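Local atomic coordinates of acetyltransferase, GNAT family (Bacillus anthracis str. Sterne, PDB entry 3FBU), a protein that probably transfers an acetyl group from acetyl-coenzyme A to an acceptor substrate, as GNAT-family enzymes do, and binds coenzyme A. Residues H22-D27 with G87-P92; L9-E14 with N58-L63; T83-W88 with R119-C124. All blocks are in the same frame, centred on the assembly; numbering follows the deposited sequence.

Following the chain from its N terminus, 9-14 opens contact 2 and 22-27 opens contact 1 before either has found its partner. Strand 58-63 then closes contact 2, and 87-92 closes contact 1, so the two loops cross; they also meet directly, F90 CZ packing on V61 CG2 at 3.9 Å. Contact 3 begins on the strand where contact 1 ends, sharing G87 and W88, and closes at 119-124 after the chain has passed through helix 99-114. Contact 2 thus ties the early strands of the mixed sheet together, contact 1 fastens helix 18-25 to the end of strand 83-90, and contact 3 joins that strand to its parallel neighbour. Contacts 1 and 3 both touch coenzyme A.

Contact 1 (H22-D27 with G87-P92); sequences HEYTSD and GWVFNP. With COA (coenzyme A), chain C.
The last turn of helix 18-25 comes up against the end of strand 83-90 and the turn after it, with the backbones nearest at Y24 and N91, whose CA atoms are 5.1 Å apart. Y24 carries the contact. A chi1 of 60° tucks its CG over its own backbone, flanked by both N and C, and from there one face of the ring lies against the F90-N91 peptide, F90 C being 4.0 Å above the ring plane. Farther along the ring, Y24 CD1 meets V89 CG1 at 3.6 Å, and the hydroxyl is hydrogen-bonded to H72 ND1 on the adjacent strand 68-79. N91 CB packs on Y24 CD2, while its amide end passes E23: ND2 lies 3.0 Å from E23 CD, but the two planes stand 83° apart and the angles are too poor for a bond. The other end of the amide, N91 OD1, accepts from K93 N, an Asx turn. D27 OD2 and P92 CG touch tip to tip at 3.7 Å, while D27 OD1 is hydrogen-bonded to D29 N.

The strand also holds the pantetheine arm, much as a neighbouring strand would: F90 N donates to COA O9P (2.8 Å), and W88 O accepts from COA N4P (2.9 Å), as is familiar from GNAT enzymes. Strand 68-79 pairs with this strand and touches Y24 through L69, while W88 and F90 pack against helix 99-114.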
loop_
_atom_site.group_PDB
_atom_site.type_symbol
_atom_site.label_atom_id
_atom_site.label_comp_id
_atom_site.label_asym_id
_atom_site.label_seq_id
_atom_site.Cartn_x
_atom_site.Cartn_y
_atom_site.Cartn_z
ATOM N N HIS A 22 -5.600 -18.410 11.601
ATOM C CA HIS A 22 -6.787 -18.402 10.759
ATOM C C HIS A 22 -7.351 -16.989 10.510
ATOM O O HIS A 22 -7.934 -16.691 9.458
ATOM C CB HIS A 22 -7.840 -19.356 11.309
ATOM C CG HIS A 22 -8.934 -19.630 10.339
ATOM N ND1 HIS A 22 -8.731 -20.370 9.197
ATOM C CD2 HIS A 22 -10.229 -19.229 10.311
ATOM C CE1 HIS A 22 -9.860 -20.424 8.512
ATOM N NE2 HIS A 22 -10.787 -19.744 9.166
ATOM N N GLU A 23 -7.138 -16.093 11.454
ATOM C CA GLU A 23 -7.606 -14.724 11.322
ATOM C C GLU A 23 -7.109 -14.087 10.009
ATOM O O GLU A 23 -7.804 -13.274 9.394
ATOM C CB GLU A 23 -7.154 -13.922 12.555
ATOM C CG GLU A 23 -7.634 -12.487 12.590
ATOM C CD GLU A 23 -7.187 -11.768 13.868
ATOM O OE1 GLU A 23 -6.473 -12.403 14.685
ATOM O OE2 GLU A 23 -7.556 -10.590 14.049
ATOM N N TYR A 24 -5.902 -14.457 9.573
ATOM C CA TYR A 24 -5.354 -13.932 8.313
ATOM C C TYR A 24 -5.326 -14.937 7.153
ATOM O O TYR A 24 -5.450 -14.535 6.012
ATOM C CB TYR A 24 -3.982 -13.269 8.523
ATOM C CG TYR A 24 -2.862 -14.126 9.084
ATOM C CD1 TYR A 24 -2.025 -14.863 8.239
ATOM C CD2 TYR A 24 -2.574 -14.124 10.457
ATOM C CE1 TYR A 24 -0.977 -15.659 8.758
ATOM C CE2 TYR A 24 -1.520 -14.889 10.983
ATOM C CZ TYR A 24 -0.718 -15.645 10.141
ATOM O OH TYR A 24 0.320 -16.390 10.682
ATOM N N THR A 25 -5.181 -16.227 7.424
ATOM C CA THR A 25 -5.193 -17.198 6.336
ATOM C C THR A 25 -6.586 -17.383 5.695
ATOM O O THR A 25 -6.692 -17.890 4.580
ATOM C CB THR A 25 -4.587 -18.554 6.728
ATOM O OG1 THR A 25 -5.300 -19.105 7.837
ATOM C CG2 THR A 25 -3.091 -18.415 7.036
ATOM N N SER A 26 -7.636 -16.956 6.398
ATOM C CA SER A 26 -8.995 -16.917 5.845
ATOM C C SER A 26 -9.299 -15.626 5.086
ATOM O O SER A 26 -10.407 -15.454 4.541
ATOM C CB SER A 26 -10.000 -17.101 6.992
ATOM O OG SER A 26 -9.937 -16.038 7.926
ATOM N N ASP A 27 -8.359 -14.690 5.084
ATOM C CA ASP A 27 -8.583 -13.352 4.531
ATOM C C ASP A 27 -8.122 -13.349 3.075
ATOM O O ASP A 27 -6.961 -13.662 2.768
ATOM C CB ASP A 27 -7.815 -12.333 5.376
ATOM C CG ASP A 27 -8.058 -10.879 4.956
ATOM O OD1 ASP A 27 -8.230 -10.599 3.743
ATOM O OD2 ASP A 27 -8.024 -10.006 5.853
ATOM N N GLY A 87 10.002 -16.219 3.379
ATOM C CA GLY A 87 8.762 -15.566 3.066
ATOM C C GLY A 87 8.057 -15.188 4.347
ATOM O O GLY A 87 8.584 -15.409 5.447
ATOM N N TRP A 88 6.834 -14.681 4.208
ATOM C CA TRP A 88 6.154 -14.039 5.333
ATOM C C TRP A 88 4.689 -13.871 5.002
ATOM O O TRP A 88 4.363 -13.531 3.884
ATOM C CB TRP A 88 6.780 -12.655 5.592
ATOM C CG TRP A 88 7.328 -12.007 4.361
ATOM C CD1 TRP A 88 6.635 -11.404 3.352
ATOM C CD2 TRP A 88 8.702 -11.935 3.997
ATOM N NE1 TRP A 88 7.506 -10.946 2.376
ATOM C CE2 TRP A 88 8.782 -11.257 2.751
ATOM C CE3 TRP A 88 9.878 -12.381 4.597
ATOM C CZ2 TRP A 88 9.983 -11.045 2.101
ATOM C CZ3 TRP A 88 11.061 -12.161 3.955
ATOM C CH2 TRP A 88 11.116 -11.490 2.733
ATOM N N VAL A 89 3.816 -14.092 5.989
ATOM C CA VAL A 89 2.386 -13.821 5.871
ATOM C C VAL A 89 1.936 -13.268 7.231
ATOM O O VAL A 89 2.150 -13.917 8.265
ATOM C CB VAL A 89 1.565 -15.090 5.551
ATOM C CG1 VAL A 89 0.073 -14.730 5.334
ATOM C CG2 VAL A 89 2.189 -15.903 4.317
ATOM N N PHE A 90 1.342 -12.074 7.206
ATOM C CA PHE A 90 1.032 -11.336 8.428
ATOM C C PHE A 90 -0.432 -10.928 8.445
ATOM O O PHE A 90 -1.117 -10.926 7.417
ATOM C CB PHE A 90 1.951 -10.109 8.585
ATOM C CG PHE A 90 3.277 -10.437 9.196
ATOM C CD1 PHE A 90 4.206 -11.180 8.493
ATOM C CD2 PHE A 90 3.595 -10.021 10.455
ATOM C CE1 PHE A 90 5.392 -11.511 9.053
ATOM C CE2 PHE A 90 4.791 -10.336 11.010
ATOM C CZ PHE A 90 5.700 -11.081 10.310
ATOM N N ASN A 91 -0.900 -10.660 9.652
ATOM C CA ASN A 91 -2.240 -10.200 9.935
ATOM C C ASN A 91 -2.321 -8.719 9.597
ATOM O O ASN A 91 -1.536 -7.924 10.142
ATOM C CB ASN A 91 -2.541 -10.432 11.427
ATOM C CG ASN A 91 -3.974 -10.108 11.812
ATOM O OD1 ASN A 91 -4.572 -9.145 11.327
ATOM N ND2 ASN A 91 -4.534 -10.918 12.712
ATOM N N PRO A 92 -3.258 -8.347 8.721
ATOM C CA PRO A 92 -3.417 -6.947 8.284
ATOM C C PRO A 92 -3.623 -5.952 9.427
ATOM O O PRO A 92 -3.302 -4.781 9.263
ATOM C CB PRO A 92 -4.658 -6.961 7.402
ATOM C CG PRO A 92 -5.029 -8.357 7.166
ATOM C CD PRO A 92 -4.222 -9.259 8.074
HETATM N N1A COA C . 2.766 0.492 -1.841
HETATM C C2A COA C . 4.084 0.787 -1.606
HETATM N N3A COA C . 4.670 0.428 -0.421
HETATM C C4A COA C . 3.928 -0.232 0.508
HETATM C C5A COA C . 2.596 -0.542 0.289
HETATM C C6A COA C . 2.006 -0.188 -0.921
HETATM N N6A COA C . 0.734 -0.493 -1.187
HETATM N N7A COA C . 2.140 -1.182 1.374
HETATM C C8A COA C . 3.133 -1.278 2.281
HETATM N N9A COA C . 4.250 -0.682 1.754
HETATM C C1B COA C . 5.619 -0.656 2.286
HETATM C C2B COA C . 5.714 -0.032 3.679
HETATM O O2B COA C . 5.771 1.389 3.628
HETATM C C3B COA C . 6.999 -0.675 4.156
HETATM O O3B COA C . 8.125 0.023 3.649
HETATM P P3B COA C . 8.873 1.221 4.444
HETATM O O7A COA C . 10.195 1.522 3.817
HETATM O O8A COA C . 7.953 2.413 4.424
HETATM O O9A COA C . 9.079 0.726 5.859
HETATM C C4B COA C . 6.950 -2.081 3.539
HETATM O O4B COA C . 6.123 -1.980 2.412
HETATM C C5B COA C . 6.364 -3.126 4.481
HETATM O O5B COA C . 7.302 -3.326 5.520
HETATM P P1A COA C . 6.853 -3.972 6.913
HETATM O O1A COA C . 6.090 -2.935 7.719
HETATM O O2A COA C . 8.042 -4.506 7.612
HETATM O O3A COA C . 5.923 -5.185 6.419
HETATM P P2A COA C . 4.537 -5.668 7.090
HETATM O O4A COA C . 4.772 -5.952 8.553
HETATM O O5A COA C . 3.450 -4.634 6.775
HETATM O O6A COA C . 4.273 -7.027 6.255
HETATM C CBP COA C . 3.812 -8.364 4.331
HETATM C CCP COA C . 4.551 -7.138 4.868
HETATM C CDP COA C . 4.245 -9.534 5.233
HETATM C CEP COA C . 4.290 -8.493 2.884
HETATM C CAP COA C . 2.280 -8.130 4.402
HETATM O OAP COA C . 1.872 -7.099 3.516
HETATM C C9P COA C . 1.483 -9.342 4.024
HETATM O O9P COA C . 1.314 -10.361 4.931
HETATM N N8P COA C . 1.018 -9.475 2.778
HETATM C C7P COA C . 0.095 -10.552 2.423
HETATM C C6P COA C . 0.774 -11.903 2.286
HETATM C C5P COA C . 1.833 -11.893 1.184
HETATM O O5P COA C . 1.591 -11.502 0.020
HETATM N N4P COA C . 3.009 -12.366 1.539
HETATM C C3P COA C . 4.167 -12.304 0.637
HETATM C C2P COA C . 4.215 -13.408 -0.395
HETATM S S1P COA C . 5.779 -13.352 -1.322
#

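Contact 2 (L9-E14 with N58-L63)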
loop_
_atom_site.group_PDB
_atom_site.type_symbol
_atom_site.label_atom_id
_atom_site.label_comp_id
_atom_site.label_asym_id
_atom_site.label_seq_id
_atom_site.Cartn_x
_atom_site.Cartn_y
_atom_site.Cartn_z
ATOM N N LEU A 9 9.330 -12.176 18.914
ATOM C CA LEU A 9 10.075 -13.407 18.903
ATOM C C LEU A 9 9.492 -14.335 17.848
ATOM O O LEU A 9 8.339 -14.191 17.453
ATOM C CB LEU A 9 10.058 -14.091 20.266
ATOM C CG LEU A 9 8.752 -14.556 20.908
ATOM C CD1 LEU A 9 8.246 -15.911 20.345
ATOM C CD2 LEU A 9 8.997 -14.678 22.440
ATOM N N ILE A 10 10.316 -15.274 17.413
ATOM C CA ILE A 10 9.898 -16.298 16.465
ATOM C C ILE A 10 10.116 -17.622 17.158
ATOM O O ILE A 10 11.166 -17.864 17.742
ATOM C CB ILE A 10 10.731 -16.258 15.175
ATOM C CG1 ILE A 10 10.691 -14.843 14.584
ATOM C CG2 ILE A 10 10.199 -17.271 14.172
ATOM C CD1 ILE A 10 11.597 -14.637 13.423
ATOM N N ARG A 11 9.125 -18.495 17.087
ATOM C CA ARG A 11 9.234 -19.803 17.705
ATOM C C ARG A 11 8.531 -20.816 16.795
ATOM O O ARG A 11 8.007 -20.443 15.737
ATOM C CB ARG A 11 8.623 -19.766 19.123
ATOM C CG ARG A 11 7.103 -19.469 19.173
ATOM C CD ARG A 11 6.479 -19.838 20.509
ATOM N NE ARG A 11 5.137 -19.277 20.702
ATOM C CZ ARG A 11 4.019 -19.724 20.104
ATOM N NH1 ARG A 11 4.052 -20.726 19.259
ATOM N NH2 ARG A 11 2.850 -19.134 20.341
ATOM N N LYS A 12 8.541 -22.093 17.174
ATOM C CA LYS A 12 7.757 -23.094 16.446
ATOM C C LYS A 12 6.286 -23.045 16.899
ATOM O O LYS A 12 5.975 -22.563 17.998
ATOM C CB LYS A 12 8.368 -24.491 16.583
ATOM C CG LYS A 12 9.563 -24.696 15.664
ATOM C CD LYS A 12 10.478 -25.824 16.093
ATOM C CE LYS A 12 9.853 -27.182 15.969
ATOM N NZ LYS A 12 10.932 -28.246 16.094
ATOM N N PHE A 13 5.400 -23.512 16.026
ATOM C CA PHE A 13 3.960 -23.497 16.262
ATOM C C PHE A 13 3.592 -24.441 17.415
ATOM O O PHE A 13 4.231 -25.467 17.582
ATOM C CB PHE A 13 3.224 -24.001 15.015
ATOM C CG PHE A 13 2.916 -22.932 13.998
ATOM C CD1 PHE A 13 2.091 -21.872 14.318
ATOM C CD2 PHE A 13 3.398 -23.030 12.687
ATOM C CE1 PHE A 13 1.770 -20.890 13.360
ATOM C CE2 PHE A 13 3.106 -22.055 11.745
ATOM C CZ PHE A 13 2.286 -20.981 12.073
ATOM N N GLU A 14 2.604 -24.046 18.206
ATOM C CA GLU A 14 1.819 -24.955 19.040
ATOM C C GLU A 14 0.440 -25.042 18.395
ATOM O O GLU A 14 0.001 -24.088 17.757
ATOM C CB GLU A 14 1.673 -24.395 20.450
ATOM C CG GLU A 14 2.976 -24.029 21.111
ATOM C CD GLU A 14 3.833 -25.231 21.437
ATOM O OE1 GLU A 14 3.284 -26.307 21.793
ATOM O OE2 GLU A 14 5.076 -25.099 21.354
ATOM N N ASN A 58 7.449 -23.235 8.694
ATOM C CA ASN A 58 6.725 -22.010 8.939
ATOM C C ASN A 58 6.760 -21.788 10.451
ATOM O O ASN A 58 6.646 -22.760 11.227
ATOM C CB ASN A 58 5.279 -22.094 8.396
ATOM C CG ASN A 58 5.225 -22.252 6.885
ATOM O OD1 ASN A 58 5.107 -21.268 6.166
ATOM N ND2 ASN A 58 5.326 -23.508 6.388
ATOM N N PHE A 59 6.937 -20.527 10.861
ATOM C CA PHE A 59 7.213 -20.200 12.257
ATOM C C PHE A 59 6.475 -18.944 12.676
ATOM O O PHE A 59 6.662 -17.899 12.080
ATOM C CB PHE A 59 8.724 -20.021 12.465
ATOM C CG PHE A 59 9.544 -21.179 11.945
ATOM C CD1 PHE A 59 9.848 -22.255 12.771
ATOM C CD2 PHE A 59 9.983 -21.203 10.633
ATOM C CE1 PHE A 59 10.590 -23.313 12.302
ATOM C CE2 PHE A 59 10.716 -22.270 10.147
ATOM C CZ PHE A 59 11.026 -23.323 10.981
ATOM N N PRO A 60 5.617 -19.041 13.717
ATOM C CA PRO A 60 4.856 -17.880 14.141
ATOM C C PRO A 60 5.735 -16.784 14.709
ATOM O O PRO A 60 6.771 -17.077 15.308
ATOM C CB PRO A 60 3.917 -18.449 15.232
ATOM C CG PRO A 60 4.602 -19.670 15.704
ATOM C CD PRO A 60 5.278 -20.232 14.520
ATOM N N VAL A 61 5.267 -15.553 14.534
ATOM C CA VAL A 61 5.911 -14.350 14.982
ATOM C C VAL A 61 4.993 -13.805 16.097
ATOM O O VAL A 61 3.808 -13.532 15.877
ATOM C CB VAL A 61 6.065 -13.330 13.829
ATOM C CG1 VAL A 61 6.673 -12.026 14.344
ATOM C CG2 VAL A 61 6.932 -13.905 12.682
ATOM N N ILE A 62 5.565 -13.677 17.287
ATOM C CA ILE A 62 4.818 -13.331 18.489
ATOM C C ILE A 62 5.321 -11.984 19.009
ATOM O O ILE A 62 6.514 -11.814 19.208
ATOM C CB ILE A 62 5.024 -14.383 19.597
ATOM C CG1 ILE A 62 4.709 -15.789 19.102
ATOM C CG2 ILE A 62 4.165 -14.063 20.808
ATOM C CD1 ILE A 62 3.274 -15.983 18.746
ATOM N N LEU A 63 4.400 -11.039 19.195
ATOM C CA LEU A 63 4.706 -9.740 19.816
ATOM C C LEU A 63 5.052 -9.963 21.281
ATOM O O LEU A 63 4.250 -10.522 22.024
ATOM C CB LEU A 63 3.512 -8.787 19.689
ATOM C CG LEU A 63 3.686 -7.703 18.636
ATOM C CD1 LEU A 63 2.358 -7.128 18.111
ATOM C CD2 LEU A 63 4.562 -6.591 19.259
HETATM O O HOH W 1 6.655 -24.257 13.416
#
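R11 NH1 is gripped twice: by K12 O, 2.9 Å from NH1, and by the carboxylate of D17 in a salt bridge whose OD2 also takes the N-H of E14. K12 O lies in the guanidinium plane, although the nitrogen itself stands 27° above the K12 carbonyl plane. This happens where an antiparallel pair near the N-terminal end of the GNAT sheet comes apart. L9 and I62 form a hydrogen-bonded pair, with L9 N to I62 O at 2.9 Å and an almost straight bond from I62 N to L9 O (177°). I10 and V61 follow as a non-hydrogen-bonded pair, both turned to the face where A103 of helix 99-114 packs. The ladder then runs down: R11 N still gives a bond to P60 O, but R11 O faces a proline nitrogen with no hydrogen and lies 3.0 Å from P60 CD instead.

L9 and I62 lie side by side, and the extended R11 chain brings NH2 to 3.6 Å from I62 CD1 and NH1 over to P60 CG. P60 also faces F13. P60 CD sits 3.5 Å from the centroid of the F13 ring, only 9° off the normal, a clear CH-pi contact. K12 CG comes to the edge of the F59 ring, near its plane. Beyond the last direct bond, one water spans the gap, accepting from F13 N and donating to N58 O at 2.7 Å.

Contact 3 (T83-W88 with R119-C124); sequences TYEIGW and RIIATC. With COA (coenzyme A), chain C.
E85 leaves its strand with CG anti to the backbone N (chi1 173°) and runs extended, crossing I121 obliquely. Its CB lies near I121 CD1, CG comes closest to the same methyl at 3.7 Å, and CD still touches it. At the tip, OE2 accepts a hydrogen bond from a water (2.9 Å) that also donates to I86 O and accepts from T123 N.

That water lies where two parallel strands part. Before it the ladder is regular: Y84 N to R119 O, I121 N to Y84 O, and I86 N to I121 O at 2.9 Å. After it G87 and W88 diverge from T123 and C124, the splay that characterises the GNAT fold. The pantetheine end of coenzyme A reaches this opening, its S1P 3.3 Å from T123 O.

On the opposite face, I86 CG2 meets I120 CG2 at 3.7 Å. R119 lies beside T83 on the E85 and I121 face, with I121 CG2 over its guanidinium and a salt bridge to E143. The strands form a beta-alpha-beta unit with helix 99-114, which covers I86 and I120; strands 68-79 and 155-165 flank them in the sheet.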
loop_
_atom_site.group_PDB
_atom_site.type_symbol
_atom_site.label_atom_id
_atom_site.label_comp_id
_atom_site.label_asym_id
_atom_site.label_seq_id
_atom_site.Cartn_x
_atom_site.Cartn_y
_atom_site.Cartn_z
ATOM N N THR A 83 21.264 -23.394 0.871
ATOM C CA THR A 83 20.477 -22.281 0.352
ATOM C C THR A 83 19.024 -22.491 0.768
ATOM O O THR A 83 18.447 -23.541 0.485
ATOM C CB THR A 83 20.590 -22.173 -1.175
ATOM O OG1 THR A 83 21.970 -22.002 -1.543
ATOM C CG2 THR A 83 19.795 -20.953 -1.701
ATOM N N TYR A 84 18.463 -21.487 1.440
ATOM C CA TYR A 84 17.100 -21.521 1.964
ATOM C C TYR A 84 16.261 -20.467 1.246
ATOM O O TYR A 84 16.792 -19.527 0.639
ATOM C CB TYR A 84 17.088 -21.195 3.463
ATOM C CG TYR A 84 17.225 -22.393 4.349
ATOM C CD1 TYR A 84 16.354 -22.583 5.438
ATOM C CD2 TYR A 84 18.202 -23.343 4.097
ATOM C CE1 TYR A 84 16.463 -23.701 6.234
ATOM C CE2 TYR A 84 18.322 -24.461 4.914
ATOM C CZ TYR A 84 17.450 -24.621 5.971
ATOM O OH TYR A 84 17.566 -25.742 6.791
ATOM N N GLU A 85 14.948 -20.633 1.358
ATOM C CA GLU A 85 13.979 -19.670 0.890
ATOM C C GLU A 85 13.219 -19.105 2.100
ATOM O O GLU A 85 12.896 -19.845 3.074
ATOM C CB GLU A 85 13.006 -20.334 -0.082
ATOM C CG GLU A 85 11.848 -19.453 -0.496
ATOM C CD GLU A 85 10.906 -20.069 -1.521
ATOM O OE1 GLU A 85 11.011 -21.296 -1.825
ATOM O OE2 GLU A 85 10.053 -19.298 -2.017
ATOM N N ILE A 86 12.955 -17.804 2.049
ATOM C CA ILE A 86 12.249 -17.067 3.114
ATOM C C ILE A 86 11.007 -16.387 2.518
ATOM O O ILE A 86 10.988 -15.990 1.348
ATOM C CB ILE A 86 13.198 -16.029 3.822
ATOM C CG1 ILE A 86 12.609 -15.460 5.149
ATOM C CG2 ILE A 86 13.588 -14.898 2.845
ATOM C CD1 ILE A 86 13.658 -14.679 6.010
ATOM N N GLY A 87 10.002 -16.219 3.379
ATOM C CA GLY A 87 8.762 -15.566 3.066
ATOM C C GLY A 87 8.057 -15.188 4.347
ATOM O O GLY A 87 8.584 -15.409 5.447
ATOM N N TRP A 88 6.834 -14.681 4.208
ATOM C CA TRP A 88 6.154 -14.039 5.333
ATOM C C TRP A 88 4.689 -13.871 5.002
ATOM O O TRP A 88 4.363 -13.531 3.884
ATOM C CB TRP A 88 6.780 -12.655 5.592
ATOM C CG TRP A 88 7.328 -12.007 4.361
ATOM C CD1 TRP A 88 6.635 -11.404 3.352
ATOM C CD2 TRP A 88 8.702 -11.935 3.997
ATOM N NE1 TRP A 88 7.506 -10.946 2.376
ATOM C CE2 TRP A 88 8.782 -11.257 2.751
ATOM C CE3 TRP A 88 9.878 -12.381 4.597
ATOM C CZ2 TRP A 88 9.983 -11.045 2.101
ATOM C CZ3 TRP A 88 11.061 -12.161 3.955
ATOM C CH2 TRP A 88 11.116 -11.490 2.733
ATOM N N ARG A 119 23.342 -18.890 1.418
ATOM C CA ARG A 119 22.487 -18.002 0.635
ATOM C C ARG A 119 21.011 -18.140 0.982
ATOM O O ARG A 119 20.606 -19.169 1.291
ATOM C CB ARG A 119 22.685 -18.288 -0.853
ATOM C CG ARG A 119 21.989 -17.336 -1.864
ATOM C CD ARG A 119 22.520 -17.639 -3.273
ATOM N NE ARG A 119 21.837 -16.984 -4.365
ATOM C CZ ARG A 119 20.965 -17.555 -5.180
ATOM N NH1 ARG A 119 20.406 -16.848 -6.093
ATOM N NH2 ARG A 119 20.657 -18.815 -5.073
ATOM N N ILE A 120 20.248 -17.056 0.931
ATOM C CA ILE A 120 18.816 -17.098 1.204
ATOM C C ILE A 120 18.117 -16.320 0.069
ATOM O O ILE A 120 18.575 -15.239 -0.338
ATOM C CB ILE A 120 18.448 -16.555 2.600
ATOM C CG1 ILE A 120 19.104 -17.405 3.720
ATOM C CG2 ILE A 120 16.932 -16.510 2.784
ATOM C CD1 ILE A 120 19.069 -16.719 5.132
ATOM N N ILE A 121 17.041 -16.902 -0.459
ATOM C CA ILE A 121 16.328 -16.320 -1.580
ATOM C C ILE A 121 14.873 -16.111 -1.195
ATOM O O ILE A 121 14.365 -16.714 -0.231
ATOM C CB ILE A 121 16.440 -17.223 -2.860
ATOM C CG1 ILE A 121 15.630 -18.535 -2.735
ATOM C CG2 ILE A 121 17.950 -17.490 -3.205
ATOM C CD1 ILE A 121 14.149 -18.428 -3.241
ATOM N N ALA A 122 14.207 -15.290 -1.986
ATOM C CA ALA A 122 12.780 -15.030 -1.852
ATOM C C ALA A 122 12.220 -14.651 -3.229
ATOM O O ALA A 122 12.943 -14.134 -4.104
ATOM C CB ALA A 122 12.477 -13.932 -0.816
ATOM N N THR A 123 10.929 -14.905 -3.420
ATOM C CA THR A 123 10.272 -14.539 -4.660
ATOM C C THR A 123 8.959 -13.840 -4.366
ATOM O O THR A 123 8.370 -14.023 -3.278
ATOM C CB THR A 123 9.943 -15.758 -5.553
ATOM O OG1 THR A 123 9.056 -16.634 -4.869
ATOM C CG2 THR A 123 11.203 -16.505 -5.915
ATOM N N CYS A 124 8.531 -13.032 -5.313
ATOM C CA CYS A 124 7.178 -12.487 -5.255
ATOM C C CYS A 124 6.739 -11.916 -6.590
ATOM O O CYS A 124 7.536 -11.722 -7.498
ATOM C CB CYS A 124 7.054 -11.425 -4.178
ATOM S SG CYS A 124 7.857 -9.917 -4.599
HETATM N N1A COA C . 2.766 0.492 -1.841
HETATM C C2A COA C . 4.084 0.787 -1.606
HETATM N N3A COA C . 4.670 0.428 -0.421
HETATM C C4A COA C . 3.928 -0.232 0.508
HETATM C C5A COA C . 2.596 -0.542 0.289
HETATM C C6A COA C . 2.006 -0.188 -0.921
HETATM N N6A COA C . 0.734 -0.493 -1.187
HETATM N N7A COA C . 2.140 -1.182 1.374
HETATM C C8A COA C . 3.133 -1.278 2.281
HETATM N N9A COA C . 4.250 -0.682 1.754
HETATM C C1B COA C . 5.619 -0.656 2.286
HETATM C C2B COA C . 5.714 -0.032 3.679
HETATM O O2B COA C . 5.771 1.389 3.628
HETATM C C3B COA C . 6.999 -0.675 4.156
HETATM O O3B COA C . 8.125 0.023 3.649
HETATM P P3B COA C . 8.873 1.221 4.444
HETATM O O7A COA C . 10.195 1.522 3.817
HETATM O O8A COA C . 7.953 2.413 4.424
HETATM O O9A COA C . 9.079 0.726 5.859
HETATM C C4B COA C . 6.950 -2.081 3.539
HETATM O O4B COA C . 6.123 -1.980 2.412
HETATM C C5B COA C . 6.364 -3.126 4.481
HETATM O O5B COA C . 7.302 -3.326 5.520
HETATM P P1A COA C . 6.853 -3.972 6.913
HETATM O O1A COA C . 6.090 -2.935 7.719
HETATM O O2A COA C . 8.042 -4.506 7.612
HETATM O O3A COA C . 5.923 -5.185 6.419
HETATM P P2A COA C . 4.537 -5.668 7.090
HETATM O O4A COA C . 4.772 -5.952 8.553
HETATM O O5A COA C . 3.450 -4.634 6.775
HETATM O O6A COA C . 4.273 -7.027 6.255
HETATM C CBP COA C . 3.812 -8.364 4.331
HETATM C CCP COA C . 4.551 -7.138 4.868
HETATM C CDP COA C . 4.245 -9.534 5.233
HETATM C CEP COA C . 4.290 -8.493 2.884
HETATM C CAP COA C . 2.280 -8.130 4.402
HETATM O OAP COA C . 1.872 -7.099 3.516
HETATM C C9P COA C . 1.483 -9.342 4.024
HETATM O O9P COA C . 1.314 -10.361 4.931
HETATM N N8P COA C . 1.018 -9.475 2.778
HETATM C C7P COA C . 0.095 -10.552 2.423
HETATM C C6P COA C . 0.774 -11.903 2.286
HETATM C C5P COA C . 1.833 -11.893 1.184
HETATM O O5P COA C . 1.591 -11.502 0.020
HETATM N N4P COA C . 3.009 -12.366 1.539
HETATM C C3P COA C . 4.167 -12.304 0.637
HETATM C C2P COA C . 4.215 -13.408 -0.395
HETATM S S1P COA C . 5.779 -13.352 -1.322
HETATM O O HOH W 2 22.294 -21.211 -4.018
HETATM O O HOH W 3 9.791 -16.538 -1.065
#